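Local coordinates for nucleoporin NUP159 (Saccharomyces cerevisiae, PDB 1XIP), which forms part of the nuclear pore complex and, through its N-terminal beta-propeller domain, tethers the helicase Dbp5 there for mRNA export, at residues Leu43-Ser48 and Leu365-Asn370; Ser50-Ala55 and Gln66-His71; Thr283-Gly286 and Ala292-Asn295. One frame throughout, in Å; residues are numbered along the deposited sequence.

All three contacts lie in the N-terminal beta-propeller, but at different levels of its architecture. Contact 1 is buried and purely apolar, joining strands of two neighbouring blades without a hydrogen bond between them. Contact 2, partly buried, stays within one blade: strand 51-56 pairs with strand 43-46 of contact 1, and helix 65-73 covers its Phe52. The two contacts touch each other, and Leu68 of the helix also reaches Tyr367 of contact 1. Contact 3, with its centre about 16 Å from that of contact 1, is a hairpin in another blade. It is held mainly by backbone hydrogen bonds, with polar side chains on its more exposed face.

Contact 1: residues Leu43-Ser48 and Leu365-Asn370; sequences LDISNS and LVYILN
Tyr367 packs against Leu43 and Ile45, whose side chains come across from the innermost strand of the neighbouring blade. Its CB is the first atom to be met, by Leu43 CD2 at 3.8 Å, and the same methyl also rests 3.5 Å from the carbonyl oxygen, Tyr367 O. From there the Tyr367 side chain runs past Ile45: CG is 3.7 Å from Ile45 CD1, and both ortho carbons, CD1 and CD2, lie within 4 Å of that methyl. Ile45 CD1 thus sits over one face of the ring, 3.8 Å from its centroid and 17° off the normal, a CH-pi contact displaced toward the CG end. The isoleucine gets there by being extended, with CD1 anti to CA (chi2 177°), so that a single methyl is presented to the ring face, the two side chains crossing at about a right angle. At the far end Tyr367 OH is hydrogen-bonded to OD2 of Asp343, which fixes the buried hydroxyl, while Leu65, Leu68 and Arg69 of helix 65-73 also touch this side chain.

Further along the strand, Leu43 CB faces Leu369 CB at a looser 4.4 Å. Leu375 of strand 374-381 touches Leu43, Tyr367 and Leu369 alike, and Ala341 adds to the apolar surroundings of Leu43 and Ile45. The two strands run nearly antiparallel, at 153°, yet their axes stay 8.2 Å apart and no hydrogen bond passes between them, so they meet as layers and not as members of one sheet. Such face-to-face packing of adjacent blades is characteristic of the beta-propeller. Here it joins the blade that begins with strand 43-46 to the ring-closing blade, in which the N-terminal strand 18-26 pairs with the C-terminal strand 374-381.

Contact 2: residues Ser50-Ala55 and Gln66-His71; sequences SLFVAA and QLLRDH
Phe52 and Leu68 join strand 51-56 of a propeller blade to helix 65-73, part of the connection between the blade's third and fourth strands (59-64 and 83-86). The helical segment begins beside a G1 beta bulge, in which Ser50 and Leu51 both face Ser46. Here the backbone N of Gln66 comes only as near as 4.4 Å to Ser50 OG, a loose approach at the margin of the contact. Leu67 carries its end away from the strand and rests on Thr77. Leu68 does the main work, with CB 3.7 Å from Phe52 CE2. With CG anti to the backbone N (chi1 178°), its side chain extends across the ring, and CD2 stands over the centre in a CH-pi contact with the face, 3.7 Å from the centroid of Phe52 and 10° off the normal. Arg69 reaches toward the neighbouring ring-closing blade, where NH1 is hydrogen-bonded to OG1 of Thr346, in the loop after strand 337-343. Asp70 N and His71 N close the helical turns on Gln66 O and Leu67 O, and the helix is tied to the chain that follows it by His71 ND1, hydrogen-bonded to the carbonyl oxygen of Thr77.

Contact 3: residues Thr283-Gly286 and Ala292-Asn295; sequences TLSG and ANVN
Leu284 and Val294 form an antiparallel hydrogen-bonded pair near the turn end of the hairpin of strands 279-284 and 292-299. Leu284 N gives a straight bond to Val294 O (2.9 Å, 174°). The return bond, from Val294 N to Leu284 O, is longer at 3.2 Å, its donor lying well above the carbonyl plane. Both side chains are buried on the same face, Leu284 against Pro364 and Val294 against Phe17 and Ile307.

The other face is polar, with Thr283 and Ser285 exposed and Asn295 buried. Thr283 gives its OG1 proton to Asn295 OD1, 3.1 Å away and nearly in line with that C=O bond, while its CG2 lies alongside Asn293 CB. With an alanine at Asn295 the Thr283 hydroxyl is likely to lose this acceptor and be left free to turn. Ser285 and Asn293 approach to 3.8 Å between CA atoms, and Ser285 OG touches Asn293 CB, a contact without a hydrogen bond. At the corner Gly286 N is hydrogen-bonded to Ala292 O at 3.1 Å. Three backbone hydrogen bonds therefore hold the register, and the Thr283-Asn295 bond adds a polar tie between the side chains of a non-hydrogen-bonded pair.

Contact 1: residues Leu43-Ser48 and Leu365-Asn370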
# COMPACT_ATOMS: atom_id res chain seq x y z
N LEU A 43 6.50 2.33 6.14
CA LEU A 43 7.80 1.69 5.96
C LEU A 43 8.27 1.90 4.54
O LEU A 43 7.53 1.66 3.59
CB LEU A 43 7.71 0.19 6.25
CG LEU A 43 8.93 -0.62 5.84
CD1 LEU A 43 9.98 -0.57 6.96
CD2 LEU A 43 8.58 -2.03 5.52
N ASP A 44 9.52 2.32 4.41
CA ASP A 44 10.15 2.46 3.10
C ASP A 44 11.60 1.99 3.18
O ASP A 44 12.19 1.98 4.25
CB ASP A 44 10.10 3.90 2.61
CG ASP A 44 10.37 4.02 1.10
OD1 ASP A 44 10.29 2.98 0.39
OD2 ASP A 44 10.64 5.11 0.53
N ILE A 45 12.14 1.58 2.04
CA ILE A 45 13.50 1.08 1.97
C ILE A 45 14.18 1.74 0.80
O ILE A 45 13.59 1.91 -0.25
CB ILE A 45 13.49 -0.45 1.78
CG1 ILE A 45 13.06 -1.14 3.08
CG2 ILE A 45 14.86 -0.93 1.27
CD1 ILE A 45 12.94 -2.66 2.98
N SER A 46 15.41 2.15 1.00
CA SER A 46 16.21 2.65 -0.09
C SER A 46 17.37 1.70 -0.26
O SER A 46 18.25 1.59 0.60
CB SER A 46 16.72 4.03 0.24
OG SER A 46 17.95 4.25 -0.38
N ASN A 47 17.35 0.99 -1.38
CA ASN A 47 18.39 0.03 -1.69
C ASN A 47 19.72 0.68 -2.08
O ASN A 47 20.78 0.05 -1.94
CB ASN A 47 17.91 -0.90 -2.81
CG ASN A 47 16.87 -1.89 -2.32
OD1 ASN A 47 17.19 -2.82 -1.59
ND2 ASN A 47 15.63 -1.69 -2.73
N SER A 48 19.68 1.93 -2.57
CA SER A 48 20.89 2.64 -2.99
C SER A 48 21.63 3.16 -1.79
O SER A 48 22.86 3.14 -1.75
CB SER A 48 20.55 3.81 -3.91
OG SER A 48 19.87 4.84 -3.19
N LEU A 365 13.28 -9.42 -1.28
CA LEU A 365 12.81 -9.59 0.07
C LEU A 365 11.73 -8.58 0.32
O LEU A 365 11.92 -7.40 0.07
CB LEU A 365 13.95 -9.45 1.08
CG LEU A 365 15.12 -10.43 1.01
CD1 LEU A 365 16.09 -10.23 2.18
CD2 LEU A 365 14.67 -11.89 0.95
N VAL A 366 10.58 -9.05 0.79
CA VAL A 366 9.48 -8.18 1.15
C VAL A 366 9.46 -8.00 2.67
O VAL A 366 9.31 -8.97 3.43
CB VAL A 366 8.12 -8.78 0.68
CG1 VAL A 366 6.98 -7.82 0.95
CG2 VAL A 366 8.16 -9.17 -0.80
N TYR A 367 9.65 -6.76 3.10
CA TYR A 367 9.53 -6.40 4.52
C TYR A 367 8.12 -5.91 4.75
O TYR A 367 7.61 -5.05 3.98
CB TYR A 367 10.48 -5.26 4.86
CG TYR A 367 11.94 -5.60 4.90
CD1 TYR A 367 12.53 -6.46 3.95
CD2 TYR A 367 12.77 -5.05 5.87
CE1 TYR A 367 13.88 -6.74 3.99
CE2 TYR A 367 14.12 -5.32 5.91
CZ TYR A 367 14.67 -6.16 4.97
OH TYR A 367 16.03 -6.42 5.04
N ILE A 368 7.48 -6.44 5.80
CA ILE A 368 6.10 -6.08 6.16
C ILE A 368 6.03 -5.64 7.62
O ILE A 368 6.50 -6.37 8.51
CB ILE A 368 5.13 -7.27 5.90
CG1 ILE A 368 5.26 -7.79 4.44
CG2 ILE A 368 3.69 -6.89 6.24
CD1 ILE A 368 4.38 -8.98 4.09
N LEU A 369 5.44 -4.46 7.87
CA LEU A 369 5.30 -3.86 9.21
C LEU A 369 3.85 -3.91 9.74
O LEU A 369 2.92 -3.46 9.06
CB LEU A 369 5.78 -2.41 9.20
CG LEU A 369 6.73 -1.96 10.32
CD1 LEU A 369 6.65 -0.46 10.54
CD2 LEU A 369 6.45 -2.70 11.62
N ASN A 370 3.71 -4.44 10.96
CA ASN A 370 2.43 -4.63 11.71
C ASN A 370 1.77 -3.38 12.22
O ASN A 370 2.44 -2.38 12.46
CB ASN A 370 2.69 -5.47 12.97
CG ASN A 370 2.37 -6.91 12.76
OD1 ASN A 370 2.45 -7.72 13.69
ND2 ASN A 370 2.00 -7.27 11.53

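Contact 2: residues Ser50-Ala55 and Gln66-His71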
# COMPACT_ATOMS: atom_id res chain seq x y z
N SER A 50 21.06 1.96 1.24
CA SER A 50 20.99 0.89 2.24
C SER A 50 20.39 1.39 3.58
O SER A 50 21.00 1.24 4.64
CB SER A 50 22.37 0.25 2.46
OG SER A 50 22.24 -1.14 2.72
N LEU A 51 19.20 1.98 3.52
CA LEU A 51 18.55 2.52 4.71
C LEU A 51 17.07 2.14 4.73
O LEU A 51 16.54 1.73 3.71
CB LEU A 51 18.68 4.06 4.77
CG LEU A 51 20.04 4.74 4.83
CD1 LEU A 51 19.85 6.20 4.84
CD2 LEU A 51 20.88 4.33 6.05
N PHE A 52 16.43 2.28 5.90
CA PHE A 52 14.96 2.20 6.03
C PHE A 52 14.45 3.30 6.94
O PHE A 52 15.15 3.74 7.86
CB PHE A 52 14.53 0.84 6.60
CG PHE A 52 14.89 0.64 8.06
CD1 PHE A 52 13.94 0.89 9.07
CD2 PHE A 52 16.16 0.23 8.41
CE1 PHE A 52 14.28 0.74 10.41
CE2 PHE A 52 16.50 0.07 9.74
CZ PHE A 52 15.55 0.33 10.75
N VAL A 53 13.24 3.76 6.64
CA VAL A 53 12.41 4.49 7.59
C VAL A 53 11.21 3.64 7.93
O VAL A 53 10.66 2.93 7.08
CB VAL A 53 11.75 5.76 7.00
CG1 VAL A 53 12.11 6.96 7.78
CG2 VAL A 53 11.99 5.90 5.55
N ALA A 54 10.75 3.81 9.16
CA ALA A 54 9.59 3.11 9.66
C ALA A 54 9.00 3.96 10.75
O ALA A 54 9.72 4.70 11.41
CB ALA A 54 9.99 1.76 10.20
N ALA A 55 7.68 3.88 10.91
CA ALA A 55 6.99 4.53 11.99
C ALA A 55 5.87 3.63 12.54
O ALA A 55 5.03 3.14 11.78
CB ALA A 55 6.43 5.85 11.52
N GLN A 66 21.18 -3.20 6.45
CA GLN A 66 21.90 -4.45 6.78
C GLN A 66 21.66 -4.83 8.24
O GLN A 66 21.57 -6.00 8.56
CB GLN A 66 23.39 -4.32 6.50
CG GLN A 66 24.18 -5.63 6.60
CD GLN A 66 23.71 -6.69 5.60
OE1 GLN A 66 23.27 -7.78 6.00
NE2 GLN A 66 23.80 -6.38 4.31
N LEU A 67 21.55 -3.81 9.10
CA LEU A 67 21.30 -4.01 10.51
C LEU A 67 19.93 -4.61 10.74
O LEU A 67 19.80 -5.60 11.46
CB LEU A 67 21.42 -2.69 11.27
CG LEU A 67 22.36 -2.59 12.47
CD1 LEU A 67 22.33 -3.87 13.29
CD2 LEU A 67 23.79 -2.28 12.03
N LEU A 68 18.92 -4.04 10.12
CA LEU A 68 17.57 -4.54 10.28
C LEU A 68 17.44 -5.97 9.77
O LEU A 68 16.86 -6.83 10.43
CB LEU A 68 16.59 -3.62 9.56
CG LEU A 68 15.12 -4.00 9.57
CD1 LEU A 68 14.58 -4.00 10.98
CD2 LEU A 68 14.33 -3.04 8.64
N ARG A 69 18.02 -6.24 8.61
CA ARG A 69 18.03 -7.59 8.08
C ARG A 69 18.62 -8.55 9.11
O ARG A 69 17.98 -9.53 9.47
CB ARG A 69 18.80 -7.66 6.76
CG ARG A 69 18.48 -8.88 5.94
CD ARG A 69 19.68 -9.79 5.72
NE ARG A 69 19.35 -11.18 5.39
CZ ARG A 69 19.39 -11.70 4.16
NH1 ARG A 69 19.72 -10.94 3.11
NH2 ARG A 69 19.08 -12.99 3.96
N ASP A 70 19.81 -8.24 9.61
CA ASP A 70 20.55 -9.10 10.53
C ASP A 70 19.85 -9.27 11.87
O ASP A 70 19.91 -10.35 12.48
CB ASP A 70 21.94 -8.53 10.75
CG ASP A 70 22.87 -8.76 9.58
OD1 ASP A 70 22.45 -9.37 8.57
OD2 ASP A 70 24.06 -8.35 9.57
N HIS A 71 19.22 -8.20 12.34
CA HIS A 71 18.44 -8.24 13.57
C HIS A 71 17.28 -9.24 13.46
O HIS A 71 17.01 -10.02 14.37
CB HIS A 71 17.92 -6.85 13.94
CG HIS A 71 17.06 -6.83 15.16
ND1 HIS A 71 17.54 -7.12 16.43
CD2 HIS A 71 15.74 -6.56 15.32
CE1 HIS A 71 16.55 -7.03 17.30
NE2 HIS A 71 15.45 -6.70 16.65

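Contact 3: residues Thr283-Gly286 and Ala292-Asn295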
# COMPACT_ATOMS: atom_id res chain seq x y z
N THR A 283 5.86 -4.28 -6.59
CA THR A 283 6.00 -4.76 -7.96
C THR A 283 7.38 -5.33 -8.19
O THR A 283 8.37 -4.66 -7.94
CB THR A 283 5.72 -3.63 -8.94
OG1 THR A 283 4.43 -3.07 -8.69
CG2 THR A 283 5.64 -4.17 -10.35
N LEU A 284 7.43 -6.58 -8.65
CA LEU A 284 8.69 -7.24 -9.02
C LEU A 284 8.68 -7.58 -10.51
O LEU A 284 8.36 -8.71 -10.89
CB LEU A 284 8.92 -8.51 -8.18
CG LEU A 284 8.58 -8.39 -6.70
CD1 LEU A 284 8.62 -9.74 -6.04
CD2 LEU A 284 9.54 -7.43 -6.02
N SER A 285 9.01 -6.59 -11.33
CA SER A 285 9.13 -6.77 -12.78
C SER A 285 10.30 -7.70 -13.12
O SER A 285 11.41 -7.53 -12.58
CB SER A 285 9.31 -5.42 -13.48
OG SER A 285 8.14 -4.63 -13.35
N GLY A 286 10.04 -8.67 -13.98
CA GLY A 286 11.04 -9.64 -14.38
C GLY A 286 11.23 -10.81 -13.41
O GLY A 286 12.28 -11.47 -13.45
N ALA A 292 6.37 -9.29 -17.83
CA ALA A 292 5.72 -9.91 -16.68
C ALA A 292 6.26 -9.44 -15.34
O ALA A 292 7.36 -9.80 -14.91
CB ALA A 292 5.80 -11.43 -16.77
N ASN A 293 5.43 -8.64 -14.70
CA ASN A 293 5.66 -8.17 -13.36
C ASN A 293 4.70 -8.89 -12.42
O ASN A 293 3.48 -8.92 -12.64
CB ASN A 293 5.49 -6.64 -13.26
CG ASN A 293 4.49 -6.07 -14.29
OD1 ASN A 293 3.97 -6.80 -15.16
ND2 ASN A 293 4.23 -4.77 -14.20
N VAL A 294 5.29 -9.50 -11.41
CA VAL A 294 4.56 -10.09 -10.31
C VAL A 294 4.23 -8.98 -9.31
O VAL A 294 5.10 -8.22 -8.92
CB VAL A 294 5.41 -11.18 -9.64
CG1 VAL A 294 4.66 -11.83 -8.50
CG2 VAL A 294 5.80 -12.22 -10.65
N ASN A 295 2.98 -8.87 -8.90
CA ASN A 295 2.61 -7.95 -7.83
C ASN A 295 2.22 -8.66 -6.57
O ASN A 295 1.31 -9.46 -6.57
CB ASN A 295 1.46 -7.06 -8.27
CG ASN A 295 1.76 -6.35 -9.52
OD1 ASN A 295 2.56 -5.42 -9.53
ND2 ASN A 295 1.15 -6.79 -10.61